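Local coordinates for Hpy188I (Helicobacter pylori, PDB 3OQG), which cuts double-stranded DNA at a specific short sequence as a type II restriction endonuclease of the GIY-YIG nuclease family, at residues L47-N51 / I125-V129; S97-V103 / N115-Q120. All blocks are in the same frame, centred on the assembly; numbering follows the deposited sequence.

Contact 1: L47-N51 / I125-V129; sequences LVPNN and INKIV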
loop_
_atom_site.group_PDB
_atom_site.type_symbol
_atom_site.label_atom_id
_atom_site.label_comp_id
_atom_site.label_asym_id
_atom_site.label_seq_id
_atom_site.Cartn_x
_atom_site.Cartn_y
_atom_site.Cartn_z
ATOM N N LEU A 47 -20.734 -7.294 4.710
ATOM C CA LEU A 47 -20.671 -6.773 3.345
ATOM C C LEU A 47 -21.730 -7.476 2.492
ATOM O O LEU A 47 -21.809 -8.712 2.469
ATOM C CB LEU A 47 -19.290 -7.010 2.725
ATOM C CG LEU A 47 -18.086 -6.584 3.588
ATOM C CD1 LEU A 47 -16.746 -6.825 2.872
ATOM C CD2 LEU A 47 -18.253 -5.125 4.048
ATOM N N VAL A 48 -22.528 -6.672 1.808
ATOM C CA VAL A 48 -23.612 -7.178 0.982
ATOM C C VAL A 48 -23.314 -6.948 -0.496
ATOM O O VAL A 48 -23.237 -5.785 -0.934
ATOM C CB VAL A 48 -24.924 -6.466 1.325
ATOM C CG1 VAL A 48 -26.047 -7.082 0.519
ATOM C CG2 VAL A 48 -25.203 -6.516 2.835
ATOM N N PRO A 49 -23.125 -8.034 -1.278
ATOM C CA PRO A 49 -22.866 -7.846 -2.702
ATOM C C PRO A 49 -24.037 -7.229 -3.404
ATOM O O PRO A 49 -25.200 -7.613 -3.158
ATOM C CB PRO A 49 -22.654 -9.281 -3.219
ATOM C CG PRO A 49 -22.246 -10.011 -2.047
ATOM C CD PRO A 49 -23.041 -9.466 -0.927
ATOM N N ASN A 50 -23.723 -6.249 -4.242
ATOM C CA ASN A 50 -24.679 -5.640 -5.118
ATOM C C ASN A 50 -24.156 -5.758 -6.556
ATOM O O ASN A 50 -23.426 -4.895 -7.044
ATOM C CB ASN A 50 -24.923 -4.195 -4.711
ATOM C CG ASN A 50 -26.060 -3.563 -5.496
ATOM O OD1 ASN A 50 -26.344 -3.963 -6.646
ATOM N ND2 ASN A 50 -26.669 -2.538 -4.920
ATOM N N ASN A 51 -24.503 -6.863 -7.208
ATOM C CA ASN A 51 -23.995 -7.152 -8.553
ATOM C C ASN A 51 -24.365 -6.116 -9.593
ATOM O O ASN A 51 -23.528 -5.733 -10.426
ATOM C CB ASN A 51 -24.397 -8.566 -8.996
ATOM C CG ASN A 51 -23.353 -9.586 -8.632
ATOM O OD1 ASN A 51 -22.339 -9.705 -9.332
ATOM N ND2 ASN A 51 -23.557 -10.297 -7.513
ATOM N N ILE A 125 -19.622 -15.088 -5.858
ATOM C CA ILE A 125 -20.090 -15.996 -4.807
ATOM C C ILE A 125 -21.467 -15.520 -4.341
ATOM O O ILE A 125 -22.378 -16.320 -4.076
ATOM C CB ILE A 125 -19.102 -16.017 -3.645
ATOM C CG1 ILE A 125 -17.776 -16.694 -4.067
ATOM C CG2 ILE A 125 -19.726 -16.683 -2.401
ATOM C CD1 ILE A 125 -16.663 -16.495 -3.045
ATOM N N ASN A 126 -21.608 -14.197 -4.287
ATOM C CA ASN A 126 -22.900 -13.538 -4.074
ATOM C C ASN A 126 -23.557 -13.952 -2.759
ATOM O O ASN A 126 -24.789 -14.170 -2.671
ATOM C CB ASN A 126 -23.807 -13.764 -5.276
ATOM C CG ASN A 126 -24.943 -12.759 -5.360
ATOM O OD1 ASN A 126 -24.861 -11.636 -4.839
ATOM N ND2 ASN A 126 -26.009 -13.151 -6.056
ATOM N N LYS A 127 -22.724 -14.000 -1.717
ATOM C CA LYS A 127 -23.196 -14.189 -0.359
ATOM C C LYS A 127 -22.814 -13.004 0.517
ATOM O O LYS A 127 -21.830 -12.301 0.258
ATOM C CB LYS A 127 -22.595 -15.457 0.258
ATOM C CG LYS A 127 -22.869 -16.749 -0.494
ATOM C CD LYS A 127 -24.334 -17.111 -0.513
ATOM C CE LYS A 127 -24.609 -18.365 -1.340
ATOM N NZ LYS A 127 -26.050 -18.767 -1.226
ATOM N N ILE A 128 -23.603 -12.785 1.562
ATOM C CA ILE A 128 -23.278 -11.754 2.545
ATOM C C ILE A 128 -22.012 -12.221 3.285
ATOM O O ILE A 128 -21.844 -13.423 3.581
ATOM C CB ILE A 128 -24.464 -11.483 3.480
ATOM C CG1 ILE A 128 -25.591 -10.777 2.693
ATOM C CG2 ILE A 128 -24.032 -10.635 4.612
ATOM C CD1 ILE A 128 -26.928 -10.772 3.401
ATOM N N VAL A 129 -21.092 -11.286 3.501
ATOM C CA VAL A 129 -19.822 -11.567 4.139
ATOM C C VAL A 129 -19.823 -11.000 5.540
ATOM O O VAL A 129 -20.101 -9.817 5.729
ATOM C CB VAL A 129 -18.660 -10.904 3.356
ATOM C CG1 VAL A 129 -17.341 -11.216 3.976
ATOM C CG2 VAL A 129 -18.708 -11.297 1.895
#

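Contact 2: S97-V103 / N115-Q120; sequences SYNCGKV and NYFVLQ. With nucleotides of chain C; nucleotides of chain D.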
loop_
_atom_site.group_PDB
_atom_site.type_symbol
_atom_site.label_atom_id
_atom_site.label_comp_id
_atom_site.label_asym_id
_atom_site.label_seq_id
_atom_site.Cartn_x
_atom_site.Cartn_y
_atom_site.Cartn_z
ATOM N N SER A 97 -12.149 1.041 -0.938
ATOM C CA SER A 97 -11.000 0.543 -1.710
ATOM C C SER A 97 -11.331 -0.777 -2.437
ATOM O O SER A 97 -11.106 -0.904 -3.646
ATOM C CB SER A 97 -9.777 0.410 -0.792
ATOM O OG SER A 97 -8.614 0.037 -1.539
ATOM N N TYR A 98 -11.879 -1.772 -1.746
ATOM C CA TYR A 98 -12.347 -3.004 -2.442
ATOM C C TYR A 98 -13.285 -2.702 -3.596
ATOM O O TYR A 98 -13.222 -3.344 -4.657
ATOM C CB TYR A 98 -13.032 -3.963 -1.474
ATOM C CG TYR A 98 -12.061 -4.760 -0.641
ATOM C CD1 TYR A 98 -11.145 -5.615 -1.238
ATOM C CD2 TYR A 98 -12.076 -4.686 0.747
ATOM C CE1 TYR A 98 -10.286 -6.368 -0.490
ATOM C CE2 TYR A 98 -11.207 -5.442 1.511
ATOM C CZ TYR A 98 -10.299 -6.263 0.897
ATOM O OH TYR A 98 -9.421 -7.026 1.650
ATOM N N ASN A 99 -14.163 -1.715 -3.415
ATOM C CA ASN A 99 -15.077 -1.324 -4.486
ATOM C C ASN A 99 -14.394 -0.714 -5.724
ATOM O O ASN A 99 -15.065 -0.459 -6.732
ATOM C CB ASN A 99 -16.172 -0.404 -3.944
ATOM C CG ASN A 99 -17.201 -1.151 -3.145
ATOM O OD1 ASN A 99 -17.353 -2.375 -3.308
ATOM N ND2 ASN A 99 -17.942 -0.427 -2.271
ATOM N N CYS A 100 -13.078 -0.492 -5.641
ATOM C CA CYS A 100 -12.266 -0.137 -6.815
ATOM C C CYS A 100 -11.924 -1.329 -7.712
ATOM O O CYS A 100 -11.375 -1.139 -8.804
ATOM C CB CYS A 100 -10.971 0.541 -6.390
ATOM S SG CYS A 100 -11.227 2.148 -5.606
ATOM N N GLY A 101 -12.229 -2.541 -7.253
ATOM C CA GLY A 101 -11.933 -3.758 -7.995
ATOM C C GLY A 101 -12.819 -4.038 -9.193
ATOM O O GLY A 101 -13.055 -5.181 -9.499
ATOM N N LYS A 102 -13.313 -3.001 -9.860
ATOM C CA LYS A 102 -14.221 -3.165 -10.988
ATOM C C LYS A 102 -13.498 -3.665 -12.234
ATOM O O LYS A 102 -12.332 -3.356 -12.466
ATOM C CB LYS A 102 -14.970 -1.846 -11.280
ATOM C CG LYS A 102 -15.828 -1.321 -10.150
ATOM C CD LYS A 102 -16.688 -0.219 -10.692
ATOM C CE LYS A 102 -17.488 0.472 -9.675
ATOM N NZ LYS A 102 -18.380 1.428 -10.372
ATOM N N VAL A 103 -14.218 -4.424 -13.058
ATOM C CA VAL A 103 -13.681 -4.902 -14.324
ATOM C C VAL A 103 -13.039 -3.789 -15.149
ATOM O O VAL A 103 -11.911 -3.958 -15.659
ATOM C CB VAL A 103 -14.762 -5.649 -15.125
ATOM C CG1 VAL A 103 -14.301 -5.914 -16.574
ATOM C CG2 VAL A 103 -15.177 -6.938 -14.401
ATOM N N ASN A 115 -7.800 -5.887 -5.036
ATOM C CA ASN A 115 -9.165 -5.370 -4.953
ATOM C C ASN A 115 -10.035 -5.977 -6.063
ATOM O O ASN A 115 -11.196 -6.316 -5.842
ATOM C CB ASN A 115 -9.196 -3.853 -4.964
ATOM C CG ASN A 115 -8.774 -3.263 -3.647
ATOM O OD1 ASN A 115 -8.860 -3.918 -2.611
ATOM N ND2 ASN A 115 -8.323 -2.010 -3.674
ATOM N N TYR A 116 -9.449 -6.149 -7.237
ATOM C CA TYR A 116 -10.129 -6.839 -8.347
ATOM C C TYR A 116 -10.506 -8.281 -7.999
ATOM O O TYR A 116 -11.660 -8.682 -8.142
ATOM C CB TYR A 116 -9.248 -6.806 -9.576
ATOM C CG TYR A 116 -9.728 -7.670 -10.700
ATOM C CD1 TYR A 116 -10.830 -7.322 -11.467
ATOM C CD2 TYR A 116 -9.077 -8.870 -10.989
ATOM C CE1 TYR A 116 -11.266 -8.162 -12.524
ATOM C CE2 TYR A 116 -9.495 -9.689 -12.037
ATOM C CZ TYR A 116 -10.588 -9.350 -12.782
ATOM O OH TYR A 116 -10.964 -10.201 -13.826
ATOM N N PHE A 117 -9.534 -9.058 -7.546
ATOM C CA PHE A 117 -9.789 -10.446 -7.175
ATOM C C PHE A 117 -10.860 -10.539 -6.066
ATOM O O PHE A 117 -11.782 -11.349 -6.147
ATOM C CB PHE A 117 -8.492 -11.146 -6.756
ATOM C CG PHE A 117 -8.737 -12.434 -6.004
ATOM C CD1 PHE A 117 -9.146 -13.571 -6.676
ATOM C CD2 PHE A 117 -8.666 -12.465 -4.617
ATOM C CE1 PHE A 117 -9.445 -14.741 -5.979
ATOM C CE2 PHE A 117 -8.969 -13.629 -3.916
ATOM C CZ PHE A 117 -9.359 -14.768 -4.600
ATOM N N VAL A 118 -10.734 -9.728 -5.024
ATOM C CA VAL A 118 -11.689 -9.790 -3.918
ATOM C C VAL A 118 -13.088 -9.310 -4.315
ATOM O O VAL A 118 -14.070 -10.013 -4.070
ATOM C CB VAL A 118 -11.162 -9.070 -2.654
ATOM C CG1 VAL A 118 -12.251 -9.069 -1.554
ATOM C CG2 VAL A 118 -9.890 -9.724 -2.150
ATOM N N LEU A 119 -13.211 -8.144 -4.949
ATOM C CA LEU A 119 -14.544 -7.651 -5.285
ATOM C C LEU A 119 -15.240 -8.651 -6.235
ATOM O O LEU A 119 -16.402 -9.011 -6.026
ATOM C CB LEU A 119 -14.460 -6.291 -5.940
ATOM C CG LEU A 119 -15.814 -5.735 -6.392
ATOM C CD1 LEU A 119 -16.666 -5.465 -5.175
ATOM C CD2 LEU A 119 -15.657 -4.460 -7.234
ATOM N N GLN A 120 -14.527 -9.093 -7.265
ATOM C CA GLN A 120 -15.148 -9.943 -8.287
ATOM C C GLN A 120 -15.517 -11.297 -7.691
ATOM O O GLN A 120 -16.576 -11.847 -8.015
ATOM C CB GLN A 120 -14.279 -10.107 -9.524
ATOM C CG GLN A 120 -14.023 -8.808 -10.286
ATOM C CD GLN A 120 -15.294 -8.083 -10.653
ATOM O OE1 GLN A 120 -16.283 -8.701 -11.102
ATOM N NE2 GLN A 120 -15.284 -6.765 -10.488
ATOM P P DA C 7 -4.960 0.695 4.080
ATOM O OP1 DA C 7 -4.538 0.983 5.468
ATOM O OP2 DA C 7 -6.366 0.293 3.807
ATOM O "O5'" DA C 7 -4.642 1.974 3.186
ATOM C "C5'" DA C 7 -3.308 2.474 3.114
ATOM C "C4'" DA C 7 -3.270 3.800 2.391
ATOM O "O4'" DA C 7 -3.557 3.611 0.986
ATOM C "C3'" DA C 7 -4.245 4.861 2.893
ATOM O "O3'" DA C 7 -3.579 6.127 2.964
ATOM C "C2'" DA C 7 -5.346 4.866 1.847
ATOM C "C1'" DA C 7 -4.639 4.429 0.576
ATOM N N9 DA C 7 -5.484 3.631 -0.314
ATOM C C8 DA C 7 -6.049 2.405 -0.041
ATOM N N7 DA C 7 -6.773 1.925 -1.021
ATOM C C5 DA C 7 -6.681 2.894 -2.011
ATOM C C6 DA C 7 -7.237 2.986 -3.299
ATOM N N6 DA C 7 -8.030 2.051 -3.839
ATOM N N1 DA C 7 -6.952 4.088 -4.026
ATOM C C2 DA C 7 -6.158 5.027 -3.484
ATOM N N3 DA C 7 -5.581 5.055 -2.290
ATOM C C4 DA C 7 -5.885 3.948 -1.590
ATOM P P DT D 2 -16.272 5.632 -13.354
ATOM O OP1 DT D 2 -16.374 6.563 -14.504
ATOM O OP2 DT D 2 -16.608 4.197 -13.532
ATOM O "O5'" DT D 2 -14.788 5.733 -12.785
ATOM C "C5'" DT D 2 -14.019 6.921 -12.975
ATOM C "C4'" DT D 2 -12.751 6.870 -12.154
ATOM O "O4'" DT D 2 -13.050 6.691 -10.761
ATOM C "C3'" DT D 2 -11.742 5.772 -12.498
ATOM O "O3'" DT D 2 -10.688 6.375 -13.263
ATOM C "C2'" DT D 2 -11.251 5.272 -11.141
ATOM C "C1'" DT D 2 -11.864 6.244 -10.148
ATOM N N1 DT D 2 -12.220 5.709 -8.827
ATOM C C2 DT D 2 -11.450 6.069 -7.745
ATOM O O2 DT D 2 -10.423 6.729 -7.840
ATOM N N3 DT D 2 -11.924 5.623 -6.538
ATOM C C4 DT D 2 -13.052 4.850 -6.315
ATOM O O4 DT D 2 -13.377 4.560 -5.165
ATOM C C5 DT D 2 -13.773 4.450 -7.502
ATOM C C7 DT D 2 -14.968 3.554 -7.360
ATOM C C6 DT D 2 -13.329 4.897 -8.684
ATOM P P DG C 6 -4.789 -6.066 2.351
ATOM O OP1 DG C 6 -4.960 -6.578 3.727
ATOM O OP2 DG C 6 -5.774 -6.420 1.297
ATOM O "O5'" DG C 6 -4.643 -4.483 2.422
ATOM C "C5'" DG C 6 -3.419 -3.916 2.880
ATOM C "C4'" DG C 6 -3.307 -2.473 2.454
ATOM O "O4'" DG C 6 -3.237 -2.360 1.012
ATOM C "C3'" DG C 6 -4.478 -1.589 2.893
ATOM O "O3'" DG C 6 -3.961 -0.413 3.511
ATOM C "C2'" DG C 6 -5.172 -1.238 1.590
ATOM C "C1'" DG C 6 -3.989 -1.220 0.650
ATOM N N9 DG C 6 -4.319 -1.294 -0.770
ATOM C C8 DG C 6 -4.974 -2.301 -1.443
ATOM N N7 DG C 6 -5.174 -2.026 -2.706
ATOM C C5 DG C 6 -4.599 -0.770 -2.881
ATOM C C6 DG C 6 -4.518 0.058 -4.034
ATOM O O6 DG C 6 -4.962 -0.153 -5.175
ATOM N N1 DG C 6 -3.846 1.252 -3.757
ATOM C C2 DG C 6 -3.337 1.603 -2.531
ATOM N N2 DG C 6 -2.739 2.805 -2.448
ATOM N N3 DG C 6 -3.409 0.843 -1.457
ATOM C C4 DG C 6 -4.053 -0.316 -1.701
#

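Contact 1: L47-N51 / I125-V129
L47 and V129 face each other as an antiparallel hydrogen-bonded pair, joined by two backbone bonds: L47 N to V129 O at 2.8 Å and V129 N to L47 O at 2.9 Å. L47 O is approached a second time, by the CA of I128 at 3.4 Å, a CA-H...O contact from the residue just before V129.

Apolar packing follows the same register. L47 and V129 put their side chains on one face of the sheet, CB to CB 4.0 Å, where F75 of strand 71-77 touches both and L122 of helix 113-125 also meets V129. V48 CG2 and I128 CG1 approach more loosely, at 4.3 Å. The pairing belongs to the antiparallel sheet of the GIY-YIG nuclease domain: strand 42-50 here runs beside the start of strand 129-134, and the chain enters that strand through the short connection N126-I128 after helix 113-125. N126, with positive phi, is the first residue to leave the helix, and the turn it makes brings K127 and I128 back alongside P49.

P49 fills the corner beyond the paired residues. Its ring points at the turn, with CG 3.3 Å from K127 O, while its CB rests 3.6 Å from N126 OD1; on the helix it also touches L123.

The remaining polar contact is slight. N126 holds CG anti to its own nitrogen (chi1 -160°), which carries OD1 across to N51 ND2 at 3.3 Å. With the two amide planes 90° apart and an angle of 120° at the hydrogen, this bond is weak; the main partner of the same ND2 is the backbone O of L123, in the helix just before I125.

Contact 2: S97-V103 / N115-Q120
G101 closes a type I beta turn from Y98 and lies directly on helix 113-125, its CA 3.4 Å from N115 O in a CA-H...O contact. With no side chain, G101 lets its CA sit against the helix backbone. G101 O receives a nearly straight bond (171°) from Q120 NE2 at 2.9 Å; this oxygen lies in the Q120 amide plane, although the donor is tilted from the plane of the G101 carbonyl, and the glutamine chain bends at chi2 to bring the amide back to the turn. E54 takes a second bond from the same NE2. L119 leans over the turn, CD2 3.5 Å from G101 C and CB against Y98 O.

On the DNA side, N115 ND2 donates to S97 OG at 3.0 Å, with the hydroxyl tilted 25° from the amide plane. N115 OD1, bonded to R94, lies near the Y98 ring, whose CE1 meets V118 CG1 at 3.5 Å. The ring and amide planes stand 68° apart, and the tyrosine hydroxyl bonds to Y73 and K83.

S97 OG in turn donates to N7 of DA7 of chain C at 2.7 Å, on the major-groove edge of the purine. N115 probably helps orient the serine hydroxyl, and its own ND2 lies 3.3 Å from N7 of DG6 of chain C. C100 SG comes 3.3 Å from O4 of DT2 of chain D. This is a base-contacting turn after helix 91-98, packed on helix 113-125 of the GIY-YIG domain and consistent with a part in sequence recognition through the major groove.

How the contacts relate
From the N terminus, the chain first lays down strand 42-50, whose end, 47-51, meets 125-129, so contact 1 closes a long loop of 73 intervening residues. Strands 71-77 and 80-87 and helix 91-98 are built within that loop. Contact 2 then closes a much shorter one, joining 97-103 to 115-120 around helix 103-108, and lies wholly within the first. Helix 113-125 links the two: its earlier turns support the DNA-facing turn, and its end leads into the sheet. The centres lie about 12 Å apart and the two contacts do not touch; contact 1 stays away from the DNA, which contact 2 meets directly.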